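Local coordinates for protein putative glycosyl hydrolase (PDB 3K11) that probably hydrolyses glycosidic bonds as a member of glycosyl hydrolase family 88, although its natural substrate is not established, at residues P209-M214 and L226-K231; E277-L282 and P287-V292. All coordinates share one frame; numbering follows the deposited sequence. Where two conformers were deposited one is given.

In the fold
Followed from the N terminus, the chain reaches helix 202-217 after several earlier helices, turns and comes back as helix 222-240; contact 1 (209-214 with 226-231) closes that excursion, with 11 residues between its segments. Contact 2 opens later, where a short connection leads from helix 265-281 to helix 289-304. The two closures follow in series, neither nested nor crossed, yet their centres are only about 10 Å apart. Side chains bridge them: Val-281 of contact 2 packs on Ala-212 and Gln-213 of contact 1, and Val-230 lies against Leu-282 and Gln-288. Together they join four helices of the helical domain.

Contact 1. Residues P209-M214 and L226-K231; sequences PAVAQM and LAEAVK
Val-211 lays its CG1 methyl over the backbone of helix 222-240, where CG1 lies 3.7 Å from the N of Ala-229. The same methyl touches the CB methyl of Ala-229 and, at 4.0 Å, the CB of Glu-228, so it rests where Glu-228 and Ala-229 adjoin. Its placement follows from the first torsion: CG1 stands anti to the backbone N (chi1 179°), which directs it across the interface, while Val-211 also meets Ile-178 of helix 167-180.

Ala-229 answers from the other helix. Its CB reaches the N of Ala-212 at 3.9 Å and the CB of Ala-212 at 4.2 Å, a small bump set against the backbone beside Val-211. With nothing larger than a methyl at either position, the backbones come near: the CA atoms of Ala-212 and Ala-229 are 5.6 Å apart, and the axes of the two short segments approach to 8.2 Å. Their directions differ by 160°, which makes this an antiparallel helical pair, in keeping with the alpha-helical hairpins expected of the six-hairpin clan to which the family belongs. No hydrogen bond spans the interface, so it is held by apolar packing alone.

Leu-278 of helix 265-281 lies against Ala-229, joining the pair to the next helix along the chain. At the partly exposed border, Glu-228 lends only its aliphatic base to Val-211; its carboxylate leads away, with OE2 forming a salt bridge to Arg-183 and a hydrogen bond to Gln-232.

Contact 2. Residues E277-L282 and P287-V292; sequences ELLDVL and PQRPKV
Val-292 pushes its CG1 methyl into a hollow between Leu-278 and Leu-279, across the alpha-hairpin formed by helix 265-281, a short connection and helix 289-304. The hollow has two walls: CD2 of Leu-279 is 3.9 Å from CG1 of Val-292, and CD2 of Leu-278 is 4.0 Å from that same methyl. Leu-278 crosses Val-292 at about a right angle, whereas Leu-279 and Val-292 slide past each other in opposite directions, so the two leucines grip the valine differently. Such an antiparallel helical connection is consistent with the alpha/alpha toroid of the six-hairpin clan.

Leu-279 is itself a bump for helix 289-304. Its CD2 touches CG of Arg-289 at 3.9 Å and also lies over one face of the guanidinium, filling the angle between the arginine stem and Val-292. Arg-289 runs out straight from CG to NE, with CG anti to the backbone N (chi1 -175°), and this carries its flat end past Leu-279. The indole-bearing Trp-344, from a loop, touches both Leu-279 and Arg-289.

Leu-282 closes the end of the joint nearest the connection: its CD1 rests 4.2 Å from CA of Arg-289, and it approaches CG2 of Val-292 at 4.5 Å. No direct hydrogen bond joins the segments, but a water does so indirectly. Lying in the guanidinium plane at its edge, the water accepts from NE of Arg-289 at 2.8 Å. It donates to two carbonyls of 277-282, at 2.6 Å to O of Leu-279 and at 2.7 Å to O of Leu-282.

Contact 1. Residues P209-M214 and L226-K231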
loop_
_atom_site.group_PDB
_atom_site.type_symbol
_atom_site.label_atom_id
_atom_site.label_comp_id
_atom_site.label_asym_id
_atom_site.label_seq_id
_atom_site.Cartn_x
_atom_site.Cartn_y
_atom_site.Cartn_z
ATOM N N PRO A 209 27.947 8.179 -15.008
ATOM C CA PRO A 209 28.667 7.206 -15.846
ATOM C C PRO A 209 29.735 7.808 -16.752
ATOM O O PRO A 209 30.807 7.208 -16.931
ATOM C CB PRO A 209 27.545 6.527 -16.642
ATOM C CG PRO A 209 26.349 6.613 -15.693
ATOM C CD PRO A 209 26.497 8.045 -15.200
ATOM N N ALA A 210 29.471 8.986 -17.318
ATOM C CA ALA A 210 30.446 9.655 -18.172
ATOM C C ALA A 210 31.726 9.971 -17.394
ATOM O O ALA A 210 32.840 9.814 -17.906
ATOM C CB ALA A 210 29.846 10.947 -18.732
ATOM N N VAL A 211 31.542 10.501 -16.183
ATOM C CA VAL A 211 32.675 10.835 -15.321
ATOM C C VAL A 211 33.423 9.554 -14.963
ATOM O O VAL A 211 34.637 9.509 -15.066
ATOM C CB VAL A 211 32.242 11.654 -14.075
ATOM C CG1 VAL A 211 33.472 11.962 -13.179
ATOM C CG2 VAL A 211 31.523 12.966 -14.497
ATOM N N ALA A 212 32.715 8.496 -14.542
ATOM C CA ALA A 212 33.340 7.204 -14.254
ATOM C C ALA A 212 34.133 6.648 -15.463
ATOM O O ALA A 212 35.282 6.204 -15.323
ATOM C CB ALA A 212 32.268 6.174 -13.741
ATOM N N GLN A 213 33.550 6.708 -16.655
ATOM C CA GLN A 213 34.251 6.223 -17.841
ATOM C C GLN A 213 35.434 7.084 -18.220
ATOM O O GLN A 213 36.464 6.560 -18.675
ATOM C CB GLN A 213 33.271 6.064 -19.017
ATOM C CG GLN A 213 32.353 4.830 -18.866
ATOM C CD GLN A 213 33.083 3.531 -18.971
ATOM O OE1 GLN A 213 34.063 3.416 -19.694
ATOM N NE2 GLN A 213 32.624 2.522 -18.238
HETATM N N MSE A 214 35.316 8.394 -18.050
HETATM C CA MSE A 214 36.450 9.278 -18.340
HETATM C C MSE A 214 37.638 8.952 -17.460
HETATM O O MSE A 214 38.781 9.188 -17.882
HETATM C CB MSE A 214 36.159 10.762 -18.153
HETATM C CG MSE A 214 35.663 11.517 -19.286
HETATM SE SE MSE A 214 36.496 11.366 -20.987
HETATM C CE MSE A 214 37.649 12.790 -21.090
ATOM N N LEU A 226 37.484 9.324 -10.747
ATOM C CA LEU A 226 36.898 8.382 -9.780
ATOM C C LEU A 226 36.340 9.121 -8.577
ATOM O O LEU A 226 35.264 8.832 -8.136
ATOM C CB LEU A 226 37.940 7.326 -9.315
ATOM C CG LEU A 226 38.428 6.245 -10.288
ATOM C CD1 LEU A 226 39.618 5.420 -9.679
ATOM C CD2 LEU A 226 37.298 5.296 -10.755
ATOM N N ALA A 227 37.086 10.084 -8.051
ATOM C CA ALA A 227 36.638 10.797 -6.892
ATOM C C ALA A 227 35.428 11.638 -7.196
ATOM O O ALA A 227 34.525 11.709 -6.377
ATOM C CB ALA A 227 37.768 11.635 -6.272
ATOM N N GLU A 228 35.406 12.305 -8.355
ATOM C CA GLU A 228 34.244 13.149 -8.708
ATOM C C GLU A 228 33.011 12.310 -8.947
ATOM O O GLU A 228 31.923 12.675 -8.492
ATOM C CB GLU A 228 34.557 14.008 -9.918
ATOM C CG GLU A 228 33.446 15.008 -10.306
ATOM C CD GLU A 228 33.181 16.062 -9.243
ATOM O OE1 GLU A 228 34.013 16.238 -8.313
ATOM O OE2 GLU A 228 32.139 16.733 -9.359
ATOM N N ALA A 229 33.167 11.166 -9.607
ATOM C CA ALA A 229 32.018 10.254 -9.802
ATOM C C ALA A 229 31.389 9.820 -8.480
ATOM O O ALA A 229 30.156 9.867 -8.287
ATOM C CB ALA A 229 32.450 9.050 -10.649
ATOM N N VAL A 230 32.240 9.426 -7.535
ATOM C CA VAL A 230 31.772 9.057 -6.190
ATOM C C VAL A 230 31.125 10.231 -5.424
ATOM O O VAL A 230 30.081 10.088 -4.777
ATOM C CB VAL A 230 32.908 8.400 -5.377
ATOM C CG1 VAL A 230 32.520 8.194 -3.897
ATOM C CG2 VAL A 230 33.252 7.016 -6.022
ATOM N N LYS A 231 31.760 11.383 -5.494
ATOM C CA LYS A 231 31.257 12.578 -4.830
ATOM C C LYS A 231 29.871 12.919 -5.331
ATOM O O LYS A 231 28.965 13.200 -4.559
ATOM C CB LYS A 231 32.214 13.738 -5.134
ATOM C CG LYS A 231 31.856 15.044 -4.419
ATOM C CD LYS A 231 32.760 16.216 -4.819
ATOM C CE LYS A 231 32.237 17.569 -4.163
ATOM N NZ LYS A 231 32.663 18.752 -4.925
#

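Contact 2. Residues E277-L282 and P287-V292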
loop_
_atom_site.group_PDB
_atom_site.type_symbol
_atom_site.label_atom_id
_atom_site.label_comp_id
_atom_site.label_asym_id
_atom_site.label_seq_id
_atom_site.Cartn_x
_atom_site.Cartn_y
_atom_site.Cartn_z
ATOM N N GLU A 277 26.753 1.200 -13.292
ATOM C CA GLU A 277 27.804 1.770 -14.116
ATOM C C GLU A 277 29.039 2.181 -13.314
ATOM O O GLU A 277 30.191 1.998 -13.758
ATOM C CB GLU A 277 27.270 2.956 -14.880
ATOM C CG GLU A 277 26.221 2.622 -15.961
ATOM C CD GLU A 277 26.811 2.024 -17.196
ATOM O OE1 GLU A 277 26.929 0.793 -17.247
ATOM O OE2 GLU A 277 27.054 2.780 -18.159
ATOM N N LEU A 278 28.806 2.757 -12.141
ATOM C CA LEU A 278 29.880 3.189 -11.240
ATOM C C LEU A 278 30.599 2.008 -10.621
ATOM O O LEU A 278 31.822 1.960 -10.612
ATOM C CB LEU A 278 29.311 4.124 -10.163
ATOM C CG LEU A 278 30.275 4.715 -9.145
ATOM C CD1 LEU A 278 31.422 5.406 -9.841
ATOM C CD2 LEU A 278 29.535 5.668 -8.165
ATOM N N LEU A 279 29.838 1.030 -10.138
ATOM C CA LEU A 279 30.445 -0.169 -9.581
ATOM C C LEU A 279 31.206 -1.043 -10.619
ATOM O O LEU A 279 32.134 -1.808 -10.271
ATOM C CB LEU A 279 29.419 -0.952 -8.758
ATOM C CG LEU A 279 28.974 -0.320 -7.461
ATOM C CD1 LEU A 279 27.733 -1.007 -6.995
ATOM C CD2 LEU A 279 30.083 -0.317 -6.379
ATOM N N ASP A 280 30.848 -0.908 -11.904
ATOM C CA ASP A 280 31.629 -1.536 -12.964
ATOM C C ASP A 280 33.010 -0.927 -13.077
ATOM O O ASP A 280 33.927 -1.564 -13.560
ATOM C CB ASP A 280 30.928 -1.357 -14.315
ATOM C CG ASP A 280 29.741 -2.309 -14.515
ATOM O OD1 ASP A 280 29.590 -3.317 -13.766
ATOM O OD2 ASP A 280 28.962 -2.055 -15.489
ATOM N N VAL A 281 33.170 0.326 -12.668
ATOM C CA VAL A 281 34.451 1.049 -12.873
ATOM C C VAL A 281 35.320 1.088 -11.613
ATOM O O VAL A 281 36.545 0.958 -11.676
ATOM C CB VAL A 281 34.166 2.475 -13.353
ATOM C CG1 VAL A 281 35.426 3.282 -13.450
ATOM C CG2 VAL A 281 33.452 2.473 -14.735
ATOM N N LEU A 282 34.709 1.290 -10.449
ATOM C CA LEU A 282 35.483 1.445 -9.228
ATOM C C LEU A 282 36.337 0.227 -8.938
ATOM O O LEU A 282 35.828 -0.886 -8.958
ATOM C CB LEU A 282 34.595 1.625 -7.981
ATOM C CG LEU A 282 33.770 2.906 -7.871
ATOM C CD1 LEU A 282 32.987 2.908 -6.559
ATOM C CD2 LEU A 282 34.683 4.197 -8.033
ATOM N N PRO A 287 38.287 3.391 -1.640
ATOM C CA PRO A 287 37.909 3.630 -0.236
ATOM C C PRO A 287 36.465 3.995 0.001
ATOM O O PRO A 287 35.945 3.660 1.058
ATOM C CB PRO A 287 38.883 4.750 0.206
ATOM C CG PRO A 287 39.413 5.319 -0.986
ATOM C CD PRO A 287 39.367 4.299 -2.070
ATOM N N GLN A 288 35.808 4.672 -0.949
ATOM C CA GLN A 288 34.357 4.925 -0.774
ATOM C C GLN A 288 33.419 3.847 -1.395
ATOM O O GLN A 288 32.195 3.999 -1.373
ATOM C CB GLN A 288 34.007 6.305 -1.352
ATOM C CG GLN A 288 34.392 7.492 -0.439
ATOM C CD GLN A 288 35.866 7.526 -0.084
ATOM O OE1 GLN A 288 36.721 7.833 -0.920
ATOM N NE2 GLN A 288 36.172 7.212 1.192
ATOM N N ARG A 289 33.969 2.773 -1.948
ATOM C CA ARG A 289 33.122 1.752 -2.546
ATOM C C ARG A 289 32.095 1.192 -1.581
ATOM O O ARG A 289 30.970 0.941 -1.983
ATOM C CB ARG A 289 33.948 0.641 -3.165
ATOM C CG ARG A 289 33.118 -0.439 -3.945
ATOM C CD ARG A 289 34.043 -1.445 -4.523
ATOM N NE ARG A 289 33.421 -2.457 -5.372
ATOM C CZ ARG A 289 32.869 -3.578 -4.924
ATOM N NH1 ARG A 289 32.720 -3.805 -3.638
ATOM N NH2 ARG A 289 32.394 -4.450 -5.775
ATOM N N PRO A 290 32.464 0.946 -0.311
ATOM C CA PRO A 290 31.448 0.415 0.615
ATOM C C PRO A 290 30.152 1.224 0.753
ATOM O O PRO A 290 29.057 0.661 0.855
ATOM C CB PRO A 290 32.237 0.287 1.925
ATOM C CG PRO A 290 33.593 -0.040 1.445
ATOM C CD PRO A 290 33.795 0.938 0.314
ATOM N N LYS A 291 30.282 2.544 0.759
ATOM C CA LYS A 291 29.137 3.442 0.855
ATOM C C LYS A 291 28.269 3.386 -0.386
ATOM O O LYS A 291 27.039 3.488 -0.308
ATOM C CB LYS A 291 29.607 4.880 1.075
ATOM C CG LYS A 291 30.049 5.157 2.492
ATOM C CD LYS A 291 30.245 6.632 2.725
ATOM C CE LYS A 291 30.658 6.884 4.156
ATOM N NZ LYS A 291 30.980 8.345 4.313
ATOM N N VAL A 292 28.916 3.274 -1.537
ATOM C CA VAL A 292 28.192 3.146 -2.797
ATOM C C VAL A 292 27.492 1.800 -2.860
ATOM O O VAL A 292 26.310 1.713 -3.241
ATOM C CB VAL A 292 29.133 3.279 -4.009
ATOM C CG1 VAL A 292 28.404 3.009 -5.335
ATOM C CG2 VAL A 292 29.744 4.666 -4.044
HETATM O O HOH W 1 33.525 -1.933 -8.130
#